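Local structure of uncharacterized protein (Burkholderia vietnamiensis, 5HAL) at residues 16-21 with 61-66. The protein is of unknown function but belongs to the MoaF-like calycins and may be a beta-lactamase. Numbering follows the deposited sequence.
Sequences PPFAGK and YTWQPV
P16 packs over one face of the W63 indole where the loop leading into strand 22-27 of this calycin-type, eight-stranded antiparallel beta-barrel meets strand 56-67. The evidence for a CH-pi contact is direct: P16 CB stands 3.6 Å from the centroid of the W63 six-membered ring, 17° off its normal. F18 meets the same indole edge-on in a T-shaped pair, its ring plane turned 79° from that of the five-membered ring, and its CZ packs 3.8 Å from W63 CB. A type I turn from P16 to A19, with a hydrogen bond from A19 N to P16 O, brings P16 CB over the rim of the F18 ring. F18 and Y61 slide past each other in opposite directions, their CE2 atoms 3.9 Å apart. P16, F18 and Y61 are buried, and this side is tightly packed; Y36 and Y71 also meet F18 edge-to-face, and F89 with nearly parallel planes. Exposed P17 marks the looser side, its CD 4.4 Å from W63 CZ3. R14 is a cation-pi partner of W63 and hydrogen-bonds to its O. No hydrogen bond joins the segments; P16 and Y61 reach toward each other tip to tip, P16 CG 3.5 Å from Y61 OH.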
ATOM      1  N   PRO A  16       8.387   9.883   5.859  1.00 39.20           N
ATOM      2  CA  PRO A  16       8.953   8.739   5.139  1.00 34.61           C
ATOM      3  C   PRO A  16       9.536   9.188   3.815  1.00 36.68           C
ATOM      4  O   PRO A  16       9.108  10.211   3.262  1.00 36.37           O
ATOM      5  CB  PRO A  16       7.740   7.824   4.927  1.00 30.22           C
ATOM      6  CG  PRO A  16       6.594   8.784   4.834  1.00 30.86           C
ATOM      7  CD  PRO A  16       6.914   9.891   5.813  1.00 31.47           C
ATOM      8  N   PRO A  17      10.520   8.459   3.276  1.00 36.78           N
ATOM      9  CA  PRO A  17      11.138   8.904   2.022  1.00 33.34           C
ATOM     10  C   PRO A  17      10.187   8.844   0.856  1.00 34.40           C
ATOM     11  O   PRO A  17      10.437   9.515  -0.150  1.00 35.85           O
ATOM     12  CB  PRO A  17      12.312   7.935   1.827  1.00 38.01           C
ATOM     13  CG  PRO A  17      12.342   7.068   3.059  1.00 40.62           C
ATOM     14  CD  PRO A  17      11.027   7.147   3.715  1.00 32.58           C
ATOM     15  N   PHE A  18       9.098   8.081   0.963  1.00 27.96           N
ATOM     16  CA  PHE A  18       8.116   7.978  -0.106  1.00 31.07           C
ATOM     17  C   PHE A  18       6.994   9.012   0.002  1.00 31.44           C
ATOM     18  O   PHE A  18       6.058   8.978  -0.806  1.00 28.76           O
ATOM     19  CB  PHE A  18       7.534   6.556  -0.155  1.00 28.93           C
ATOM     20  CG  PHE A  18       7.175   5.976   1.189  1.00 31.26           C
ATOM     21  CD1 PHE A  18       8.079   5.177   1.884  1.00 27.70           C
ATOM     22  CD2 PHE A  18       5.917   6.200   1.747  1.00 25.46           C
ATOM     23  CE1 PHE A  18       7.735   4.624   3.118  1.00 31.28           C
ATOM     24  CE2 PHE A  18       5.571   5.657   2.990  1.00 21.64           C
ATOM     25  CZ  PHE A  18       6.473   4.864   3.668  1.00 25.73           C
ATOM     26  N   ALA A  19       7.076   9.947   0.946  1.00 30.00           N
ATOM     27  CA  ALA A  19       6.042  10.974   1.047  1.00 30.89           C
ATOM     28  C   ALA A  19       6.046  11.854  -0.201  1.00 35.01           C
ATOM     29  O   ALA A  19       7.098  12.144  -0.771  1.00 33.32           O
ATOM     30  CB  ALA A  19       6.252  11.836   2.300  1.00 29.33           C
ATOM     31  N   GLY A  20       4.862  12.278  -0.632  1.00 28.86           N
ATOM     32  CA  GLY A  20       4.761  13.128  -1.804  1.00 32.09           C
ATOM     33  C   GLY A  20       4.906  12.412  -3.134  1.00 29.67           C
ATOM     34  O   GLY A  20       5.079  13.077  -4.157  1.00 34.94           O
ATOM     35  N   LYS A  21       4.808  11.081  -3.155  1.00 26.66           N
ATOM     36  CA  LYS A  21       5.045  10.272  -4.341  1.00 31.01           C
ATOM     37  C   LYS A  21       3.947   9.231  -4.490  1.00 32.79           C
ATOM     38  O   LYS A  21       3.279   8.867  -3.521  1.00 30.49           O
ATOM     39  CB  LYS A  21       6.414   9.564  -4.267  1.00 28.31           C
ATOM     40  CG  LYS A  21       7.599  10.548  -4.278  1.00 36.79           C
ATOM     41  CD  LYS A  21       8.874   9.845  -3.831  1.00 43.21           C
ATOM     42  CE  LYS A  21       9.988  10.847  -3.588  1.00 53.11           C
ATOM     43  NZ  LYS A  21      11.119  10.202  -2.871  1.00 60.38           N
ATOM     44  N   TYR A  61      -1.831   5.793   7.732  1.00 26.53           N
ATOM     45  CA  TYR A  61      -0.966   4.620   7.811  1.00 27.18           C
ATOM     46  C   TYR A  61       0.155   4.853   8.814  1.00 25.53           C
ATOM     47  O   TYR A  61       0.483   5.989   9.161  1.00 29.12           O
ATOM     48  CB  TYR A  61      -0.371   4.260   6.433  1.00 20.39           C
ATOM     49  CG  TYR A  61       0.570   5.320   5.902  1.00 23.56           C
ATOM     50  CD1 TYR A  61       0.090   6.405   5.177  1.00 21.86           C
ATOM     51  CD2 TYR A  61       1.945   5.242   6.138  1.00 25.20           C
ATOM     52  CE1 TYR A  61       0.959   7.391   4.694  1.00 26.31           C
ATOM     53  CE2 TYR A  61       2.822   6.226   5.664  1.00 23.07           C
ATOM     54  CZ  TYR A  61       2.325   7.295   4.950  1.00 22.43           C
ATOM     55  OH  TYR A  61       3.195   8.256   4.486  1.00 26.56           O
ATOM     56  N   THR A  62       0.741   3.752   9.271  1.00 25.51           N
ATOM     57  CA  THR A  62       2.016   3.743   9.970  1.00 26.96           C
ATOM     58  C   THR A  62       3.073   3.164   9.041  1.00 24.43           C
ATOM     59  O   THR A  62       2.761   2.436   8.097  1.00 25.07           O
ATOM     60  CB  THR A  62       1.948   2.907  11.264  1.00 30.84           C
ATOM     61  OG1 THR A  62       1.627   1.538  10.947  1.00 28.10           O
ATOM     62  CG2 THR A  62       0.872   3.469  12.206  1.00 26.13           C
ATOM     63  N   TRP A  63       4.328   3.505   9.304  1.00 25.21           N
ATOM     64  CA  TRP A  63       5.433   2.997   8.504  1.00 25.92           C
ATOM     65  C   TRP A  63       6.636   2.827   9.414  1.00 30.14           C
ATOM     66  O   TRP A  63       6.847   3.640  10.317  1.00 33.51           O
ATOM     67  CB  TRP A  63       5.776   3.939   7.339  1.00 23.64           C
ATOM     68  CG  TRP A  63       6.324   5.270   7.784  1.00 22.69           C
ATOM     69  CD1 TRP A  63       5.603   6.355   8.198  1.00 25.31           C
ATOM     70  CD2 TRP A  63       7.705   5.660   7.845  1.00 28.74           C
ATOM     71  NE1 TRP A  63       6.450   7.397   8.516  1.00 24.87           N
ATOM     72  CE2 TRP A  63       7.745   6.998   8.301  1.00 28.65           C
ATOM     73  CE3 TRP A  63       8.909   5.012   7.552  1.00 28.63           C
ATOM     74  CZ2 TRP A  63       8.946   7.692   8.491  1.00 30.29           C
ATOM     75  CZ3 TRP A  63      10.108   5.704   7.735  1.00 31.27           C
ATOM     76  CH2 TRP A  63      10.115   7.033   8.199  1.00 36.86           C
ATOM     77  N   GLN A  64       7.412   1.762   9.182  1.00 28.57           N
ATOM     78  CA  GLN A  64       8.640   1.486   9.928  1.00 31.70           C
ATOM     79  C   GLN A  64       9.646   0.865   8.973  1.00 34.55           C
ATOM     80  O   GLN A  64       9.282  -0.017   8.180  1.00 33.78           O
ATOM     81  CB  GLN A  64       8.421   0.510  11.100  1.00 38.92           C
ATOM     82  CG  GLN A  64       7.223   0.813  11.978  1.00 51.08           C
ATOM     83  CD  GLN A  64       7.424   2.067  12.816  1.00 66.10           C
ATOM     84  OE1 GLN A  64       8.555   2.512  13.024  1.00 66.75           O
ATOM     85  NE2 GLN A  64       6.322   2.647  13.296  1.00 71.14           N
ATOM     86  N   PRO A  65      10.914   1.262   9.047  1.00 33.98           N
ATOM     87  CA  PRO A  65      11.932   0.568   8.257  1.00 32.26           C
ATOM     88  C   PRO A  65      12.110  -0.852   8.765  1.00 36.68           C
ATOM     89  O   PRO A  65      12.056  -1.109   9.970  1.00 39.90           O
ATOM     90  CB  PRO A  65      13.197   1.413   8.480  1.00 37.21           C
ATOM     91  CG  PRO A  65      12.974   2.087   9.785  1.00 36.08           C
ATOM     92  CD  PRO A  65      11.488   2.349   9.862  1.00 32.21           C
ATOM     93  N   VAL A  66      12.279  -1.785   7.833  1.00 38.22           N
ATOM     94  CA  VAL A  66      12.655  -3.151   8.179  1.00 40.25           C
ATOM     95  C   VAL A  66      13.986  -3.553   7.572  1.00 49.65           C
ATOM     96  O   VAL A  66      14.567  -4.560   8.002  1.00 61.05           O
ATOM     97  CB  VAL A  66      11.560  -4.165   7.783  1.00 46.99           C
ATOM     98  CG1 VAL A  66      10.225  -3.775   8.412  1.00 36.29           C
ATOM     99  CG2 VAL A  66      11.418  -4.228   6.293  1.00 52.21           C
TER